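Local coordinates for protein ofchtiv-allosamidin (Ostrinia furnacalis, PDB 6JM7) that probably hydrolyses the beta-1,4 links of chitin as a family 18 chitinase and binds the inhibitor allosamidin, at residues Val247-Arg252 with Ile342-Ile347. Residues are numbered along the deposited sequence; the frame is centred on the assembly and turned at random.
Sequences VPFYGR and IMLWSI
Val247 and Leu344 pair as parallel neighbours, as do Pro248 and Trp345, tied by three backbone hydrogen bonds: Val247 N to Met343 O, Trp345 N to Val247 O and Phe249 N to Trp345 O (2.8 Å). The last is almost straight at hydrogen, 177°, yet its donor sits above the carbonyl plane. Packing is tight on the side of Val247, Phe249 and Leu344. Leu344 CB lies over one face of the Phe249 ring, 4.1 Å from its centroid, while Leu344 CD2 meets Phe249 CZ at 3.7 Å. Val247 CG2 touches Ile342 CG2 at 3.7 Å, the two side chains crossing at about a right angle. Helices 324-336 and 362-373 cover this layer. On the face of Pro248 and Trp345 contacts across the pair are fewer, and Trp345 is partly exposed. With CG wedged between backbone N and carbonyl carbon (chi1 62°), Tyr250 presents its ring edge to Trp345 O, 3.2 Å from CD1. Tyr250 CE1 also meets Trp345 CD1 at 3.8 Å, the ring planes nearly perpendicular. Tyr250 OH is hydrogen-bonded to Asp194, which also salt-bridges Arg252. Adjacent parallel strands with helices outside and a tryptophan followed by a cis peptide bond fit the family 18 TIM barrel, where Trp345 probably floors the sugar-binding cleft, as in related chitinases.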
loop_
_atom_site.group_PDB
_atom_site.type_symbol
_atom_site.label_atom_id
_atom_site.label_comp_id
_atom_site.label_asym_id
_atom_site.label_seq_id
_atom_site.Cartn_x
_atom_site.Cartn_y
_atom_site.Cartn_z
ATOM N N VAL A 247 -1.284 5.716 -1.064
ATOM C CA VAL A 247 -2.290 6.309 -0.180
ATOM C C VAL A 247 -3.095 5.195 0.465
ATOM O O VAL A 247 -3.257 4.104 -0.100
ATOM C CB VAL A 247 -3.240 7.255 -0.940
ATOM C CG1 VAL A 247 -2.451 8.379 -1.613
ATOM C CG2 VAL A 247 -4.073 6.476 -1.969
ATOM N N PRO A 248 -3.589 5.439 1.692
ATOM C CA PRO A 248 -4.354 4.403 2.406
ATOM C C PRO A 248 -5.858 4.538 2.260
ATOM O O PRO A 248 -6.400 5.642 2.359
ATOM C CB PRO A 248 -3.944 4.632 3.864
ATOM C CG PRO A 248 -3.795 6.150 3.935
ATOM C CD PRO A 248 -3.285 6.595 2.565
ATOM N N PHE A 249 -6.548 3.412 2.077
ATOM C CA PHE A 249 -8.004 3.356 2.154
ATOM C C PHE A 249 -8.460 2.796 3.493
ATOM O O PHE A 249 -9.459 2.072 3.570
ATOM C CB PHE A 249 -8.567 2.503 1.016
ATOM C CG PHE A 249 -8.599 3.181 -0.338
ATOM C CD1 PHE A 249 -7.880 4.339 -0.607
ATOM C CD2 PHE A 249 -9.369 2.623 -1.354
ATOM C CE1 PHE A 249 -7.942 4.925 -1.874
ATOM C CE2 PHE A 249 -9.434 3.200 -2.609
ATOM C CZ PHE A 249 -8.718 4.353 -2.871
ATOM N N TYR A 250 -7.702 3.079 4.541
ATOM C CA TYR A 250 -7.965 2.560 5.867
ATOM C C TYR A 250 -7.450 3.593 6.843
ATOM O O TYR A 250 -6.718 4.515 6.476
ATOM C CB TYR A 250 -7.270 1.213 6.098
ATOM C CG TYR A 250 -5.760 1.301 6.014
ATOM C CD1 TYR A 250 -5.110 1.209 4.792
ATOM C CD2 TYR A 250 -4.983 1.463 7.163
ATOM C CE1 TYR A 250 -3.729 1.280 4.702
ATOM C CE2 TYR A 250 -3.598 1.536 7.080
ATOM C CZ TYR A 250 -2.983 1.442 5.849
ATOM O OH TYR A 250 -1.614 1.517 5.759
ATOM N N GLY A 251 -7.833 3.423 8.099
ATOM C CA GLY A 251 -7.293 4.215 9.178
ATOM C C GLY A 251 -6.737 3.325 10.273
ATOM O O GLY A 251 -6.803 2.095 10.200
ATOM N N ARG A 252 -6.181 3.978 11.284
ATOM C CA ARG A 252 -5.613 3.266 12.416
ATOM C C ARG A 252 -6.211 3.813 13.699
ATOM O O ARG A 252 -6.527 5.001 13.802
ATOM C CB ARG A 252 -4.077 3.341 12.415
ATOM C CG ARG A 252 -3.482 2.656 11.188
ATOM C CD ARG A 252 -1.988 2.401 11.321
ATOM N NE ARG A 252 -1.576 1.379 10.358
ATOM C CZ ARG A 252 -1.737 0.069 10.540
ATOM N NH1 ARG A 252 -2.281 -0.390 11.654
ATOM N NH2 ARG A 252 -1.342 -0.787 9.605
ATOM N N ILE A 342 -0.586 7.196 -8.386
ATOM C CA ILE A 342 -1.049 6.910 -7.034
ATOM C C ILE A 342 -1.211 5.405 -6.900
ATOM O O ILE A 342 -1.768 4.754 -7.792
ATOM C CB ILE A 342 -2.389 7.619 -6.750
ATOM C CG1 ILE A 342 -2.223 9.142 -6.799
ATOM C CG2 ILE A 342 -3.003 7.164 -5.423
ATOM C CD1 ILE A 342 -1.390 9.704 -5.669
ATOM N N MET A 343 -0.721 4.857 -5.792
ATOM C CA MET A 343 -0.936 3.467 -5.413
ATOM C C MET A 343 -1.820 3.460 -4.175
ATOM O O MET A 343 -1.690 4.332 -3.317
ATOM C CB MET A 343 0.404 2.769 -5.121
ATOM C CG MET A 343 0.324 1.547 -4.225
ATOM S SD MET A 343 1.990 0.956 -3.848
ATOM C CE MET A 343 2.359 1.871 -2.354
ATOM N N LEU A 344 -2.749 2.514 -4.092
ATOM C CA LEU A 344 -3.643 2.477 -2.944
ATOM C C LEU A 344 -3.648 1.106 -2.289
ATOM O O LEU A 344 -3.714 0.074 -2.968
ATOM C CB LEU A 344 -5.058 2.873 -3.345
ATOM C CG LEU A 344 -5.554 2.124 -4.576
ATOM C CD1 LEU A 344 -6.396 0.915 -4.194
ATOM C CD2 LEU A 344 -6.314 3.093 -5.446
ATOM N N TRP A 345 -3.559 1.110 -0.964
ATOM C CA TRP A 345 -3.855 -0.056 -0.144
ATOM C C TRP A 345 -5.112 0.251 0.652
ATOM O O TRP A 345 -5.070 1.088 1.558
ATOM C CB TRP A 345 -2.717 -0.393 0.823
ATOM C CG TRP A 345 -3.052 -1.668 1.493
ATOM C CD1 TRP A 345 -3.834 -1.835 2.603
ATOM C CD2 TRP A 345 -2.720 -2.981 1.032
ATOM N NE1 TRP A 345 -3.982 -3.177 2.872
ATOM C CE2 TRP A 345 -3.306 -3.897 1.923
ATOM C CE3 TRP A 345 -1.975 -3.466 -0.046
ATOM C CZ2 TRP A 345 -3.158 -5.274 1.777
ATOM C CZ3 TRP A 345 -1.829 -4.823 -0.191
ATOM C CH2 TRP A 345 -2.418 -5.716 0.715
ATOM N N SER A 346 -6.223 -0.424 0.355
ATOM C CA SER A 346 -6.405 -1.380 -0.727
ATOM C C SER A 346 -7.857 -1.204 -1.202
ATOM O O SER A 346 -8.671 -0.587 -0.505
ATOM C CB SER A 346 -6.134 -2.810 -0.254
ATOM O OG SER A 346 -6.863 -3.075 0.931
ATOM N N ILE A 347 -8.174 -1.724 -2.391
ATOM C CA ILE A 347 -9.444 -1.370 -3.026
ATOM C C ILE A 347 -10.638 -1.873 -2.219
ATOM O O ILE A 347 -11.690 -1.223 -2.188
ATOM C CB ILE A 347 -9.462 -1.886 -4.485
ATOM C CG1 ILE A 347 -10.640 -1.279 -5.257
ATOM C CG2 ILE A 347 -9.464 -3.418 -4.554
ATOM C CD1 ILE A 347 -10.628 -1.572 -6.774
#